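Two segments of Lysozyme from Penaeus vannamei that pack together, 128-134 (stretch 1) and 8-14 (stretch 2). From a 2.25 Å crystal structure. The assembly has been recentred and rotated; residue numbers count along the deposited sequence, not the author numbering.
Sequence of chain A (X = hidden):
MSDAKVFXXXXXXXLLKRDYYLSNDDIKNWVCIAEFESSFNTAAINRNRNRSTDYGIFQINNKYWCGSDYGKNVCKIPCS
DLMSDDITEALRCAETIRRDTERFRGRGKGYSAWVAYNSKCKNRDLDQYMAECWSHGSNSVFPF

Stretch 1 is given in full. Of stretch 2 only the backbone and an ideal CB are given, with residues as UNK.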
# COMPACT_ATOMS: atom_id res chain seq x y z
N GLN A 128 8.29 -16.49 6.55
CA GLN A 128 8.20 -17.55 5.52
C GLN A 128 7.88 -16.93 4.14
O GLN A 128 8.63 -17.20 3.17
CB GLN A 128 7.16 -18.61 5.89
CG GLN A 128 7.13 -19.74 4.88
CD GLN A 128 8.42 -20.54 4.77
OE1 GLN A 128 9.16 -20.74 5.72
NE2 GLN A 128 8.65 -21.08 3.60
N TYR A 129 6.83 -16.12 4.06
CA TYR A 129 6.37 -15.46 2.81
C TYR A 129 7.54 -14.72 2.14
O TYR A 129 7.69 -14.82 0.88
CB TYR A 129 5.15 -14.58 3.12
CG TYR A 129 4.77 -13.62 2.03
CD1 TYR A 129 3.98 -14.02 0.96
CD2 TYR A 129 5.19 -12.29 2.07
CE1 TYR A 129 3.63 -13.15 -0.05
CE2 TYR A 129 4.86 -11.41 1.05
CZ TYR A 129 4.08 -11.84 -0.02
OH TYR A 129 3.74 -11.00 -1.02
N MET A 130 8.39 -14.04 2.93
CA MET A 130 9.55 -13.26 2.44
C MET A 130 10.79 -14.14 2.23
O MET A 130 11.83 -13.61 1.70
CB MET A 130 9.89 -12.13 3.42
CG MET A 130 8.85 -11.02 3.47
SD MET A 130 8.53 -10.29 1.84
CE MET A 130 10.19 -9.84 1.36
N ALA A 131 10.72 -15.44 2.58
CA ALA A 131 11.91 -16.32 2.58
C ALA A 131 12.55 -16.35 1.18
O ALA A 131 13.80 -16.33 1.10
CB ALA A 131 11.57 -17.70 3.09
N GLU A 132 11.77 -16.36 0.11
CA GLU A 132 12.34 -16.44 -1.26
C GLU A 132 13.13 -15.17 -1.56
O GLU A 132 13.98 -15.25 -2.45
CB GLU A 132 11.26 -16.62 -2.32
CG GLU A 132 10.47 -15.35 -2.56
CD GLU A 132 9.59 -15.44 -3.77
OE1 GLU A 132 8.35 -15.42 -3.59
OE2 GLU A 132 10.14 -15.57 -4.89
N CYS A 133 12.86 -14.04 -0.88
CA CYS A 133 13.64 -12.77 -1.05
C CYS A 133 14.77 -12.65 -0.02
O CYS A 133 15.86 -12.19 -0.40
CB CYS A 133 12.78 -11.53 -0.93
SG CYS A 133 11.38 -11.52 -2.07
N TRP A 134 14.53 -13.03 1.22
CA TRP A 134 15.46 -12.81 2.36
C TRP A 134 16.35 -14.04 2.60
O TRP A 134 17.15 -13.99 3.52
CB TRP A 134 14.66 -12.45 3.61
CG TRP A 134 14.01 -11.10 3.60
CD1 TRP A 134 14.22 -10.09 2.70
CD2 TRP A 134 13.08 -10.60 4.57
NE1 TRP A 134 13.47 -9.00 3.04
CE2 TRP A 134 12.78 -9.27 4.20
CE3 TRP A 134 12.50 -11.12 5.72
CZ2 TRP A 134 11.88 -8.48 4.91
CZ3 TRP A 134 11.64 -10.34 6.45
CH2 TRP A 134 11.32 -9.04 6.04
N UNK A 8 8.90 -6.75 -9.51
CA UNK A 8 9.05 -8.08 -8.87
C UNK A 8 8.90 -7.96 -7.35
O UNK A 8 9.24 -6.92 -6.80
CB UNK A 8 10.41 -8.70 -9.21
N UNK A 9 8.41 -9.00 -6.68
CA UNK A 9 8.19 -9.03 -5.21
C UNK A 9 9.50 -8.70 -4.47
O UNK A 9 9.50 -7.80 -3.61
CB UNK A 9 7.67 -10.40 -4.77
N UNK A 10 10.57 -9.43 -4.74
CA UNK A 10 11.91 -9.24 -4.12
C UNK A 10 12.48 -7.88 -4.55
O UNK A 10 13.09 -7.21 -3.71
CB UNK A 10 12.87 -10.37 -4.52
N UNK A 11 12.25 -7.46 -5.79
CA UNK A 11 12.68 -6.11 -6.27
C UNK A 11 12.00 -5.03 -5.42
O UNK A 11 12.64 -4.04 -5.01
CB UNK A 11 12.34 -5.91 -7.75
N UNK A 12 10.72 -5.20 -5.16
CA UNK A 12 9.93 -4.27 -4.34
C UNK A 12 10.44 -4.33 -2.90
O UNK A 12 10.62 -3.23 -2.30
CB UNK A 12 8.44 -4.61 -4.40
N UNK A 13 10.68 -5.54 -2.36
CA UNK A 13 11.25 -5.69 -0.99
C UNK A 13 12.59 -4.94 -0.89
O UNK A 13 12.75 -4.17 0.09
CB UNK A 13 11.45 -7.17 -0.64
N UNK A 14 13.51 -5.17 -1.84
CA UNK A 14 14.87 -4.55 -1.84
C UNK A 14 14.73 -3.03 -1.95
O UNK A 14 15.50 -2.31 -1.32
CB UNK A 14 15.72 -5.09 -2.99

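Position 8 lies just before the helix, at the N-cap, with phi/psi of -67/150. Those angles demand no glycine, an ideal CB would meet nothing of stretch 1, and there is room for it; Ser, Asp, Thr or Asn, the usual caps, would all fit. The deposited residue is Gly-8, whose backbone N donates to the side chain at position 11.

Position 9 points its CB toward stretch 1, where several features converge. The ideal CB is 4.7 Å from Cys-133 SG, 5.2 Å from Glu-132 OE1 and 5.5 Å from Tyr-129 OH. Beyond it lie a carboxylate, an aromatic face and, near the kink of the helix, the carbonyl of Tyr-129. A long cationic chain suits best, Lys or Arg; Met or Gln could fill part of the groove but would leave the charge unanswered. It is Lys-9, fully extended with all four chi angles t, a knob among Tyr-129, Met-130, Glu-132 and Cys-133. Its NZ donates to Tyr-129 O at 2.6 Å and forms a salt bridge with Glu-132 OE1 at 3.1 Å. The same NZ stands 3.6 Å from the centroid of the Tyr-129 ring and 14° off its normal, a cation-pi contact, while CE adds a CH-pi contact to that face. One chain thus answers charge, carbonyl and ring together.

Position 10 is the tightest. Its CB points toward stretch 1, and its ideal CB is 3.1 Å from Cys-133 SG, too close for an ordinary nonbonded neighbour but natural for a carbon one bond beyond a disulfide. With the CA of position 10 only 5.0 Å from Cys-133 CA, cysteine is the clear choice. Cys-10, chi1 m, bonds its SG to Cys-133 SG at 2.0 Å with chi3 of -81°, covalently pinning two helices that cross at 85°.

Position 11 points away, into space stretch 1 does not occupy, so polar residues would serve. Glu-11 turns back to its own helix start, where its OE2 accepts a hydrogen bond from Gly-8 N at 3.0 Å.

Position 12 is out of reach of stretch 1, which therefore sets no preference. It is Phe-12, which makes no contact with stretch 1.

Position 13 faces stretch 1 again, one turn after 9. Its ideal CB is already 3.6 Å from Met-130 CE, with Cys-133 CB and Trp-134 NE1 each at 4.6 Å, so a small residue is favoured, Ala above all; Ser would be of similar size, though its hydroxyl would gain nothing from the methyl of Met-130. Ala-13 packs its CB on Met-130 CE at 3.6 Å.

Position 14 points sideways with nothing near its CB; many polar chains would suit. Glu-14 makes no contact with stretch 1, although the end of its side chain comes nearer than its CB direction suggests.

Stretch 2 (8-14) GKCEFAE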
# COMPACT_ATOMS: atom_id res chain seq x y z
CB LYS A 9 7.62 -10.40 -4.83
CG LYS A 9 7.55 -10.70 -3.35
CD LYS A 9 7.13 -12.13 -3.08
CE LYS A 9 7.35 -12.55 -1.65
NZ LYS A 9 6.79 -13.90 -1.40
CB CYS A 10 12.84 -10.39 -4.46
SG CYS A 10 12.17 -11.97 -3.88
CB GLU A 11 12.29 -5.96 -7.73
CG GLU A 11 12.80 -4.67 -8.34
CD GLU A 11 12.12 -4.31 -9.65
OE1 GLU A 11 12.31 -3.20 -10.10
OE2 GLU A 11 11.40 -5.16 -10.20
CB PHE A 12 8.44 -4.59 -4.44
CG PHE A 12 7.55 -3.60 -3.75
CD1 PHE A 12 7.59 -2.26 -4.09
CD2 PHE A 12 6.70 -4.01 -2.75
CE1 PHE A 12 6.77 -1.35 -3.46
CE2 PHE A 12 5.89 -3.09 -2.10
CZ PHE A 12 5.92 -1.77 -2.46
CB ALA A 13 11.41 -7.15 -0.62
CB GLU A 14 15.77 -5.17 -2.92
CG GLU A 14 16.18 -6.62 -2.63
CD GLU A 14 17.19 -7.23 -3.60
OE1 GLU A 14 16.97 -8.37 -4.05
OE2 GLU A 14 18.21 -6.59 -3.90
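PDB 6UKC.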